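Side-chain contacts in hypothetical protein PH0730 (Pyrococcus horikoshii, PDB 2P8T), which is of unknown function but may bind ATP and possibly act as an aminoacyl-tRNA ligase: residues I135-E139 and D140-L144; R114-A117 and I118-D121; A169-P172 and A173-L176. All blocks are in the same frame, centred on the assembly; numbering follows the deposited sequence.

Interaction 1 (I135-E139 and D140-L144)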
loop_
_atom_site.group_PDB
_atom_site.type_symbol
_atom_site.label_atom_id
_atom_site.label_comp_id
_atom_site.label_asym_id
_atom_site.label_seq_id
_atom_site.Cartn_x
_atom_site.Cartn_y
_atom_site.Cartn_z
ATOM N N ILE A 135 12.326 13.629 -4.002
ATOM C CA ILE A 135 12.424 12.192 -3.700
ATOM C C ILE A 135 13.827 11.760 -4.109
ATOM O O ILE A 135 14.234 11.933 -5.271
ATOM C CB ILE A 135 11.342 11.339 -4.454
ATOM C CG1 ILE A 135 9.914 11.771 -4.071
ATOM C CG2 ILE A 135 11.489 9.839 -4.105
ATOM C CD1 ILE A 135 8.822 11.219 -4.990
ATOM N N VAL A 136 14.566 11.208 -3.159
ATOM C CA VAL A 136 15.980 10.900 -3.376
ATOM C C VAL A 136 16.329 9.502 -2.882
ATOM O O VAL A 136 15.629 8.946 -2.020
ATOM C CB VAL A 136 16.932 11.924 -2.681
ATOM C CG1 VAL A 136 16.726 13.325 -3.218
ATOM C CG2 VAL A 136 16.786 11.903 -1.160
ATOM N N PHE A 137 17.401 8.942 -3.452
ATOM C CA PHE A 137 17.975 7.695 -2.952
ATOM C C PHE A 137 18.672 7.942 -1.626
ATOM O O PHE A 137 19.351 8.948 -1.465
ATOM C CB PHE A 137 18.911 7.072 -4.005
ATOM C CG PHE A 137 18.178 6.581 -5.216
ATOM C CD1 PHE A 137 17.502 5.357 -5.182
ATOM C CD2 PHE A 137 18.107 7.353 -6.373
ATOM C CE1 PHE A 137 16.779 4.906 -6.280
ATOM C CE2 PHE A 137 17.389 6.897 -7.486
ATOM C CZ PHE A 137 16.735 5.654 -7.430
ATOM N N PRO A 138 18.464 7.047 -0.649
ATOM C CA PRO A 138 18.967 7.260 0.721
ATOM C C PRO A 138 20.494 7.269 0.944
ATOM O O PRO A 138 20.962 7.890 1.906
ATOM C CB PRO A 138 18.295 6.138 1.525
ATOM C CG PRO A 138 17.937 5.104 0.520
ATOM C CD PRO A 138 17.678 5.802 -0.771
ATOM N N GLU A 139 21.267 6.596 0.097
ATOM C CA GLU A 139 22.720 6.538 0.312
ATOM C C GLU A 139 23.389 7.870 -0.065
ATOM O O GLU A 139 24.128 8.466 0.733
ATOM C CB GLU A 139 23.336 5.383 -0.489
ATOM C CG GLU A 139 24.788 5.057 -0.124
ATOM C CD GLU A 139 25.348 3.898 -0.923
ATOM O OE1 GLU A 139 25.385 3.980 -2.175
ATOM O OE2 GLU A 139 25.756 2.898 -0.298
ATOM N N ASP A 140 23.109 8.331 -1.276
ATOM C CA ASP A 140 23.845 9.429 -1.890
ATOM C C ASP A 140 22.966 10.638 -2.131
ATOM O O ASP A 140 23.452 11.701 -2.551
ATOM C CB ASP A 140 24.460 8.972 -3.221
ATOM C CG ASP A 140 23.441 8.383 -4.177
ATOM O OD1 ASP A 140 22.229 8.372 -3.872
ATOM O OD2 ASP A 140 23.856 7.924 -5.260
ATOM N N PHE A 141 21.667 10.468 -1.889
ATOM C CA PHE A 141 20.694 11.561 -2.011
ATOM C C PHE A 141 20.511 12.080 -3.446
ATOM O O PHE A 141 20.087 13.213 -3.662
ATOM C CB PHE A 141 21.000 12.686 -1.001
ATOM C CG PHE A 141 21.071 12.206 0.429
ATOM C CD1 PHE A 141 19.909 11.912 1.139
ATOM C CD2 PHE A 141 22.294 12.023 1.055
ATOM C CE1 PHE A 141 19.961 11.456 2.462
ATOM C CE2 PHE A 141 22.366 11.557 2.378
ATOM C CZ PHE A 141 21.195 11.271 3.082
ATOM N N ARG A 142 20.799 11.229 -4.428
ATOM C CA ARG A 142 20.506 11.543 -5.825
ATOM C C ARG A 142 18.995 11.452 -6.091
ATOM O O ARG A 142 18.307 10.586 -5.521
ATOM C CB ARG A 142 21.310 10.619 -6.766
ATOM C CG ARG A 142 20.899 9.142 -6.701
ATOM C CD ARG A 142 21.944 8.173 -7.296
ATOM N NE ARG A 142 21.345 6.873 -7.576
ATOM C CZ ARG A 142 21.313 5.835 -6.738
ATOM N NH1 ARG A 142 21.885 5.894 -5.544
ATOM N NH2 ARG A 142 20.699 4.717 -7.114
ATOM N N PRO A 143 18.454 12.355 -6.929
ATOM C CA PRO A 143 17.016 12.299 -7.170
ATOM C C PRO A 143 16.582 11.084 -7.950
ATOM O O PRO A 143 17.276 10.653 -8.883
ATOM C CB PRO A 143 16.747 13.572 -7.981
ATOM C CG PRO A 143 17.918 14.451 -7.667
ATOM C CD PRO A 143 19.058 13.504 -7.623
ATOM N N LEU A 144 15.451 10.523 -7.537
ATOM C CA LEU A 144 14.709 9.535 -8.314
ATOM C C LEU A 144 14.443 9.937 -9.774
ATOM O O LEU A 144 14.505 9.102 -10.664
ATOM C CB LEU A 144 13.350 9.316 -7.646
ATOM C CG LEU A 144 12.327 8.441 -8.364
ATOM C CD1 LEU A 144 12.854 6.991 -8.468
ATOM C CD2 LEU A 144 10.976 8.496 -7.654
#
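A tight reversal of the chain, with F137 and R142 stacked across it, follows the edge strand 134-136 and brings residues 140-144 back beside it; the end-to-end directions of the two halves differ by 150°. V136 and P143 form a single beta bridge, made by two backbone bonds: F137 N gives a nearly straight bond to R142 O (2.8 Å), and L144 N reaches I135 O at 2.9 Å. Nearer the bend, F141 N makes only a weak bond to F137 O. The guanidinium of R142 lies flat over one face of the F137 ring, the planes 7° apart and CZ 3.9 Å from the ring centroid, which satisfies the criteria for a cation-pi stack. R142 CG sits between its own backbone N and carbonyl carbon (chi1 67°), and from there the chain runs extended to NE, carrying the group across the ring. D140 restrains the same arginine in two ways: OD1 accepts from R142 N at 3.2 Å, the N-H coming from above the carboxylate plane, which makes an Asx turn, and the carboxylate meets NH1 at the guanidinium edge in a salt bridge in which the place of OD2 is less sure. A leucine in place of R142 would probably leave the D140 carboxylate without its charged mate and the F137 face without its flat cover. Elsewhere, V136 CG2 comes to the F141 ring edge, 3.9 Å from CD1, while P138 O stands over a face of that ring. I135 and L144 lie side by side, CG2 to CD2 3.8 Å. Both also touch L128 on the adjoining antiparallel strand 124-131, and each reaches strand 163-168 beyond it; F137 packs on M126, and M147 of the following loop touches both F137 and R142.

Interaction 2 (R114-A117 and I118-D121)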
loop_
_atom_site.group_PDB
_atom_site.type_symbol
_atom_site.label_atom_id
_atom_site.label_comp_id
_atom_site.label_asym_id
_atom_site.label_seq_id
_atom_site.Cartn_x
_atom_site.Cartn_y
_atom_site.Cartn_z
ATOM N N ARG A 114 13.566 -3.955 0.582
ATOM C CA ARG A 114 13.477 -4.460 -0.771
ATOM C C ARG A 114 13.358 -5.985 -0.754
ATOM O O ARG A 114 12.539 -6.547 -1.456
ATOM C CB ARG A 114 14.702 -4.065 -1.588
ATOM C CG ARG A 114 14.639 -4.609 -3.010
ATOM C CD ARG A 114 15.941 -4.489 -3.725
ATOM N NE ARG A 114 17.111 -5.063 -3.042
ATOM C CZ ARG A 114 17.504 -6.327 -3.127
ATOM N NH1 ARG A 114 16.783 -7.197 -3.814
ATOM N NH2 ARG A 114 18.607 -6.733 -2.500
ATOM N N ASP A 115 14.205 -6.631 0.042
ATOM C CA ASP A 115 14.232 -8.096 0.144
ATOM C C ASP A 115 12.895 -8.626 0.664
ATOM O O ASP A 115 12.382 -9.641 0.165
ATOM C CB ASP A 115 15.383 -8.538 1.054
ATOM C CG ASP A 115 16.754 -8.275 0.439
ATOM O OD1 ASP A 115 16.835 -8.053 -0.793
ATOM O OD2 ASP A 115 17.761 -8.297 1.190
ATOM N N GLU A 116 12.323 -7.931 1.651
ATOM C CA GLU A 116 10.975 -8.270 2.141
ATOM C C GLU A 116 9.934 -8.073 1.050
ATOM O O GLU A 116 9.011 -8.879 0.934
ATOM C CB GLU A 116 10.604 -7.474 3.407
ATOM C CG GLU A 116 11.378 -7.866 4.672
ATOM C CD GLU A 116 11.395 -9.372 4.930
ATOM O OE1 GLU A 116 10.306 -9.976 5.028
ATOM O OE2 GLU A 116 12.505 -9.947 5.002
ATOM N N ALA A 117 10.078 -7.034 0.219
ATOM C CA ALA A 117 9.092 -6.820 -0.869
ATOM C C ALA A 117 9.149 -7.947 -1.909
ATOM O O ALA A 117 8.127 -8.422 -2.374
ATOM C CB ALA A 117 9.302 -5.471 -1.549
ATOM N N ILE A 118 10.363 -8.359 -2.266
ATOM C CA ILE A 118 10.546 -9.461 -3.220
ATOM C C ILE A 118 9.995 -10.799 -2.659
ATOM O O ILE A 118 9.407 -11.598 -3.413
ATOM C CB ILE A 118 12.017 -9.542 -3.721
ATOM C CG1 ILE A 118 12.354 -8.289 -4.558
ATOM C CG2 ILE A 118 12.228 -10.781 -4.601
ATOM C CD1 ILE A 118 13.831 -8.091 -4.827
ATOM N N LYS A 119 10.153 -11.018 -1.352
ATOM C CA LYS A 119 9.512 -12.164 -0.667
ATOM C C LYS A 119 7.989 -12.152 -0.822
ATOM O O LYS A 119 7.365 -13.206 -0.907
ATOM C CB LYS A 119 9.878 -12.211 0.823
ATOM C CG LYS A 119 11.271 -12.700 1.117
ATOM C CD LYS A 119 11.494 -12.764 2.610
ATOM C CE LYS A 119 12.952 -12.964 2.926
ATOM N NZ LYS A 119 13.149 -13.121 4.392
ATOM N N PHE A 120 7.406 -10.952 -0.864
ATOM C CA PHE A 120 5.963 -10.742 -1.119
ATOM C C PHE A 120 5.635 -10.572 -2.606
ATOM O O PHE A 120 4.663 -9.909 -2.978
ATOM C CB PHE A 120 5.462 -9.542 -0.308
ATOM C CG PHE A 120 4.423 -9.882 0.742
ATOM C CD1 PHE A 120 4.779 -10.545 1.911
ATOM C CD2 PHE A 120 3.094 -9.494 0.567
ATOM C CE1 PHE A 120 3.825 -10.836 2.885
ATOM C CE2 PHE A 120 2.122 -9.780 1.547
ATOM C CZ PHE A 120 2.493 -10.453 2.696
ATOM N N ASP A 121 6.463 -11.180 -3.450
ATOM C CA ASP A 121 6.211 -11.340 -4.886
ATOM C C ASP A 121 6.403 -10.088 -5.755
ATOM O O ASP A 121 5.921 -10.046 -6.868
ATOM C CB ASP A 121 4.852 -12.016 -5.140
ATOM C CG ASP A 121 4.818 -13.462 -4.633
ATOM O OD1 ASP A 121 5.736 -14.242 -4.973
ATOM O OD2 ASP A 121 3.898 -13.811 -3.864
#
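The last turns of helix 110-119 and its Schellman C-terminus hold this contact, in which R114 meets I118 and E116 meets K119. Successive i to i+4 backbone bonds give the evidence for the helix: I118 N to R114 O at 2.9 Å, K119 N to D115 O at 3.0 Å, and a longer one from F120 N to E116 O at 3.2 Å. R114 and I118 run side by side. A bend at chi3 (53°) turns the arginine tip back, and I118 CD1 comes to the guanidinium edge, 3.2 Å from NH1. Over one face of that group sits the D115 carboxylate; D115 OD1 is 2.8 Å from R114 NH2, but well out of the plane, making this a charge pairing without a directed N-H. E116 bends at chi2 (-49°) while K119 stays extended, and the two side chains meet in a salt bridge, E116 OE2 to K119 NZ 3.3 Å, whose hydrogen bond is weak. Toward helix 172-187, E116 touches H181 and I185, A117 packs on V182, and the F120 ring stacks with H181. D121, with positive phi (75°), donates from N to I118 O, and A122 N turns back to A117 O, the bonding pattern that defines a Schellman motif.

Interaction 3 (A169-P172 and A173-L176); sequences AETP and AKAL
T171 and K174 meet at an oblique angle, the threonine hydroxyl oxygen lying against the first part of the lysine chain. T171 OG1 stands 3.3 Å from K174 CG and also accepts from K174 N at 3.2 Å, with a fairly straight N-H...O angle of 162°. This is an N-cap: the hydroxyl takes up an amide of the first helical turn that has no carbonyl before it in the helix. Its chi1 of 70° places OG1 between the threonine's own backbone N and carbonyl carbon, turned to the incoming N-H. A second bond fixes the same oxygen, since T171 OG1 is also hydrogen-bonded to OE2 of E41. The K174 chain continues past the hydroxyl, straight to CE and bent only at chi4; outside the two segments, its NZ lies at long range from OE1 of E41, a weak pairing of charges. From the strand side A169 directs its methyl at the turn, CB lying 3.6 Å from K174 CB and 3.5 Å from A175 N. The two alanine methyls, A169 CB and A175 CB, are 4.3 Å apart. Regular helical bonding starts at once, A175 N to T171 O at 3.1 Å and L176 N to P172 O at 2.8 Å. The segment thus links strand 163-168 to helix 172-187, with A175 and L176 packed on I98 and P172 on P96, both of strand 95-102, while A173 touches E41 from the N-terminal region.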
loop_
_atom_site.group_PDB
_atom_site.type_symbol
_atom_site.label_atom_id
_atom_site.label_comp_id
_atom_site.label_asym_id
_atom_site.label_seq_id
_atom_site.Cartn_x
_atom_site.Cartn_y
_atom_site.Cartn_z
ATOM N N ALA A 169 6.080 -5.389 -10.193
ATOM C CA ALA A 169 5.843 -6.829 -10.206
ATOM C C ALA A 169 5.229 -7.232 -11.536
ATOM O O ALA A 169 5.057 -6.394 -12.423
ATOM C CB ALA A 169 4.921 -7.216 -9.043
ATOM N N GLU A 170 4.897 -8.510 -11.673
ATOM C CA GLU A 170 4.308 -9.021 -12.910
ATOM C C GLU A 170 2.872 -8.546 -13.084
ATOM O O GLU A 170 2.401 -8.386 -14.212
ATOM C CB GLU A 170 4.374 -10.554 -12.955
ATOM C CG GLU A 170 5.785 -11.134 -12.802
ATOM C CD GLU A 170 6.629 -11.109 -14.070
ATOM O OE1 GLU A 170 6.223 -10.483 -15.081
ATOM O OE2 GLU A 170 7.716 -11.735 -14.057
ATOM N N THR A 171 2.187 -8.311 -11.965
ATOM C CA THR A 171 0.790 -7.871 -11.989
ATOM C C THR A 171 0.620 -6.689 -11.040
ATOM O O THR A 171 1.380 -6.573 -10.082
ATOM C CB THR A 171 -0.191 -9.018 -11.593
ATOM O OG1 THR A 171 -0.059 -9.327 -10.206
ATOM C CG2 THR A 171 0.049 -10.293 -12.419
ATOM N N PRO A 172 -0.359 -5.801 -11.314
ATOM C CA PRO A 172 -0.675 -4.734 -10.371
ATOM C C PRO A 172 -0.985 -5.241 -8.957
ATOM O O PRO A 172 -0.620 -4.582 -7.986
ATOM C CB PRO A 172 -1.901 -4.066 -10.994
ATOM C CG PRO A 172 -1.777 -4.343 -12.457
ATOM C CD PRO A 172 -1.177 -5.708 -12.541
ATOM N N ALA A 173 -1.635 -6.400 -8.838
ATOM C CA ALA A 173 -2.014 -6.920 -7.523
ATOM C C ALA A 173 -0.788 -7.258 -6.692
ATOM O O ALA A 173 -0.728 -6.955 -5.495
ATOM C CB ALA A 173 -2.913 -8.130 -7.661
ATOM N N LYS A 174 0.198 -7.877 -7.336
ATOM C CA LYS A 174 1.445 -8.203 -6.650
ATOM C C LYS A 174 2.220 -6.945 -6.263
ATOM O O LYS A 174 2.788 -6.909 -5.185
ATOM C CB LYS A 174 2.324 -9.127 -7.480
ATOM C CG LYS A 174 1.711 -10.518 -7.677
ATOM C CD LYS A 174 2.608 -11.349 -8.568
ATOM C CE LYS A 174 1.879 -12.603 -9.061
ATOM N NZ LYS A 174 1.490 -13.475 -7.930
ATOM N N ALA A 175 2.245 -5.941 -7.135
ATOM C CA ALA A 175 2.853 -4.636 -6.781
ATOM C C ALA A 175 2.145 -4.007 -5.575
ATOM O O ALA A 175 2.786 -3.472 -4.665
ATOM C CB ALA A 175 2.831 -3.665 -7.989
ATOM N N LEU A 176 0.816 -4.050 -5.586
ATOM C CA LEU A 176 0.042 -3.457 -4.498
ATOM C C LEU A 176 0.316 -4.171 -3.185
ATOM O O LEU A 176 0.604 -3.526 -2.171
ATOM C CB LEU A 176 -1.460 -3.473 -4.800
ATOM C CG LEU A 176 -2.326 -2.785 -3.725
ATOM C CD1 LEU A 176 -1.840 -1.374 -3.401
ATOM C CD2 LEU A 176 -3.791 -2.768 -4.165
#

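How the interactions relate
All three contacts belong to the DUF4443 region of the protein and follow each other along the chain in the order interaction 2, interaction 1, interaction 3. Interactions 2 and 3 are neighbours, their centres 12 Å apart: the backbone oxygen D121 O, just past the end of helix 110-119, packs 3.7 Å from A169 CB and 3.8 Å from K174 CB. The end of one helix thus abuts the start of another. Interaction 1 stands apart at the sheet's edge strand, its centre 21 Å from that of interaction 2 and 24 Å from that of interaction 3, with nearest atoms about 10 and 14 Å away. The three contacts are best read as structural packing.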